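PDB 3KZX: HAD-superfamily hydrolase, subfamily IA, variant 1, which probably catalyses the hydrolysis of 2-phosphoglycolate to glycolate and phosphate, as a phosphatase of the HAD-like hydrolase superfamily. Local coordinates for residues E179-G184 against N223-L228. Sequence-based numbering, arbitrary orientation.
Sequences EVFFIG and NFICQL
F181 reaches from strand 180-184 to helix 218-229 and makes every close contact between E179-G184 and N223-L228. All of them are apolar; no hydrogen bond crosses the interface. The tightest is with L228, whose CD1 methyl lies in the plane of the phenyl ring at its outer edge, 3.7 Å from F181 CZ. The two side chains approach from opposite directions, ring end against methyl branch. With CG anti to its carbonyl carbon (chi1 -62°), F181 leans its ring back toward the start of the strand, where L228 lies in the antiparallel helix. I225 also comes to the ring edge, through the terminal methyl of its extended branch, with I225 CD1 4.2 Å from F181 CD2. F224 meets the same ring more loosely and obliquely, its CE2 4.4 Å from F181 CE2.

F224, I225 and L228 fall on one side of the helix, a spacing of one and three residues that lets all three reach a single phenylalanine. The segments run nearly antiparallel (173°), and their axes come no closer than 13.0 Å, a gap that side chains alone bridge. On the sheet, L199 and I201 of the adjoining strand also touch F181, while F215 packs its ring against F224. Strand 180-184 lies inside the parallel sheet, and F182 points to the other side, onto V165 of helix 163-172. Here the C-terminal helix covers part of one face of the central sheet in the three-layered alpha/beta Rossmann-like core characteristic of HAD hydrolases.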
loop_
_atom_site.group_PDB
_atom_site.type_symbol
_atom_site.label_atom_id
_atom_site.label_comp_id
_atom_site.label_asym_id
_atom_site.label_seq_id
_atom_site.Cartn_x
_atom_site.Cartn_y
_atom_site.Cartn_z
ATOM N N GLU A 179 -11.039 -12.301 -11.392
ATOM C CA GLU A 179 -11.059 -12.891 -10.046
ATOM C C GLU A 179 -9.786 -12.622 -9.233
ATOM O O GLU A 179 -9.705 -12.977 -8.059
ATOM C CB GLU A 179 -11.305 -14.404 -10.118
ATOM C CG GLU A 179 -12.766 -14.763 -10.383
ATOM C CD GLU A 179 -13.175 -14.468 -11.812
ATOM O OE1 GLU A 179 -12.556 -15.027 -12.748
ATOM O OE2 GLU A 179 -14.116 -13.662 -12.005
ATOM N N VAL A 180 -8.786 -12.011 -9.855
ATOM C CA VAL A 180 -7.654 -11.486 -9.129
ATOM C C VAL A 180 -8.020 -10.071 -8.658
ATOM O O VAL A 180 -8.274 -9.187 -9.464
ATOM C CB VAL A 180 -6.394 -11.445 -9.999
ATOM C CG1 VAL A 180 -5.224 -10.822 -9.215
ATOM C CG2 VAL A 180 -6.020 -12.896 -10.470
ATOM N N PHE A 181 -8.100 -9.868 -7.352
ATOM C CA PHE A 181 -8.419 -8.546 -6.781
ATOM C C PHE A 181 -7.133 -7.809 -6.441
ATOM O O PHE A 181 -6.286 -8.353 -5.713
ATOM C CB PHE A 181 -9.231 -8.663 -5.468
ATOM C CG PHE A 181 -10.593 -9.328 -5.602
ATOM C CD1 PHE A 181 -11.127 -9.699 -6.834
ATOM C CD2 PHE A 181 -11.389 -9.476 -4.463
ATOM C CE1 PHE A 181 -12.392 -10.292 -6.923
ATOM C CE2 PHE A 181 -12.663 -10.064 -4.538
ATOM C CZ PHE A 181 -13.160 -10.474 -5.763
ATOM N N PHE A 182 -6.960 -6.596 -6.961
ATOM C CA PHE A 182 -5.837 -5.760 -6.581
ATOM C C PHE A 182 -6.364 -4.625 -5.717
ATOM O O PHE A 182 -6.949 -3.665 -6.229
ATOM C CB PHE A 182 -5.075 -5.210 -7.813
ATOM C CG PHE A 182 -3.768 -4.460 -7.472
ATOM C CD1 PHE A 182 -2.988 -3.940 -8.479
ATOM C CD2 PHE A 182 -3.350 -4.248 -6.172
ATOM C CE1 PHE A 182 -1.831 -3.230 -8.219
ATOM C CE2 PHE A 182 -2.151 -3.539 -5.901
ATOM C CZ PHE A 182 -1.397 -3.054 -6.952
ATOM N N ILE A 183 -6.155 -4.770 -4.400
ATOM C CA ILE A 183 -6.531 -3.765 -3.401
ATOM C C ILE A 183 -5.434 -2.725 -3.273
ATOM O O ILE A 183 -4.314 -3.012 -2.932
ATOM C CB ILE A 183 -6.868 -4.360 -2.015
ATOM C CG1 ILE A 183 -7.988 -5.386 -2.135
ATOM C CG2 ILE A 183 -7.298 -3.201 -1.053
ATOM C CD1 ILE A 183 -8.093 -6.351 -0.910
ATOM N N GLY A 184 -5.783 -1.499 -3.639
ATOM C CA GLY A 184 -4.856 -0.400 -3.688
ATOM C C GLY A 184 -5.555 0.930 -3.532
ATOM O O GLY A 184 -6.755 1.100 -3.836
ATOM N N ASN A 223 -15.506 -8.544 5.121
ATOM C CA ASN A 223 -16.906 -8.982 5.025
ATOM C C ASN A 223 -17.332 -9.302 3.589
ATOM O O ASN A 223 -17.997 -10.322 3.352
ATOM C CB ASN A 223 -17.857 -7.967 5.653
ATOM C CG ASN A 223 -17.747 -7.926 7.159
ATOM O OD1 ASN A 223 -18.015 -6.891 7.800
ATOM N ND2 ASN A 223 -17.338 -9.030 7.736
ATOM N N PHE A 224 -16.938 -8.456 2.649
ATOM C CA PHE A 224 -17.251 -8.640 1.239
ATOM C C PHE A 224 -16.645 -9.925 0.701
ATOM O O PHE A 224 -17.328 -10.734 0.070
ATOM C CB PHE A 224 -16.738 -7.442 0.457
ATOM C CG PHE A 224 -16.981 -7.507 -1.022
ATOM C CD1 PHE A 224 -18.263 -7.389 -1.531
ATOM C CD2 PHE A 224 -15.921 -7.598 -1.896
ATOM C CE1 PHE A 224 -18.497 -7.388 -2.898
ATOM C CE2 PHE A 224 -16.123 -7.585 -3.276
ATOM C CZ PHE A 224 -17.416 -7.510 -3.779
ATOM N N ILE A 225 -15.384 -10.177 1.014
ATOM C CA ILE A 225 -14.737 -11.389 0.506
ATOM C C ILE A 225 -15.308 -12.648 1.190
ATOM O O ILE A 225 -15.569 -13.673 0.534
ATOM C CB ILE A 225 -13.204 -11.312 0.625
ATOM C CG1 ILE A 225 -12.689 -10.182 -0.286
ATOM C CG2 ILE A 225 -12.611 -12.703 0.246
ATOM C CD1 ILE A 225 -11.196 -9.945 -0.257
ATOM N N CYS A 226 -15.563 -12.568 2.490
ATOM C CA CYS A 226 -16.220 -13.684 3.172
ATOM C C CYS A 226 -17.592 -13.980 2.576
ATOM O O CYS A 226 -17.996 -15.137 2.453
ATOM C CB CYS A 226 -16.379 -13.411 4.674
ATOM S SG CYS A 226 -14.806 -13.456 5.555
ATOM N N GLN A 227 -18.319 -12.933 2.219
ATOM C CA GLN A 227 -19.633 -13.116 1.619
ATOM C C GLN A 227 -19.503 -13.817 0.257
ATOM O O GLN A 227 -20.307 -14.690 -0.051
ATOM C CB GLN A 227 -20.393 -11.775 1.540
ATOM C CG GLN A 227 -20.889 -11.309 2.882
ATOM C CD GLN A 227 -21.065 -9.810 3.003
ATOM O OE1 GLN A 227 -21.232 -9.314 4.110
ATOM N NE2 GLN A 227 -21.052 -9.088 1.882
ATOM N N LEU A 228 -18.458 -13.488 -0.513
ATOM C CA LEU A 228 -18.190 -14.155 -1.782
ATOM C C LEU A 228 -17.785 -15.615 -1.600
ATOM O O LEU A 228 -18.144 -16.447 -2.418
ATOM C CB LEU A 228 -17.085 -13.450 -2.587
ATOM C CG LEU A 228 -17.418 -12.098 -3.229
ATOM C CD1 LEU A 228 -16.138 -11.421 -3.732
ATOM C CD2 LEU A 228 -18.428 -12.305 -4.352
#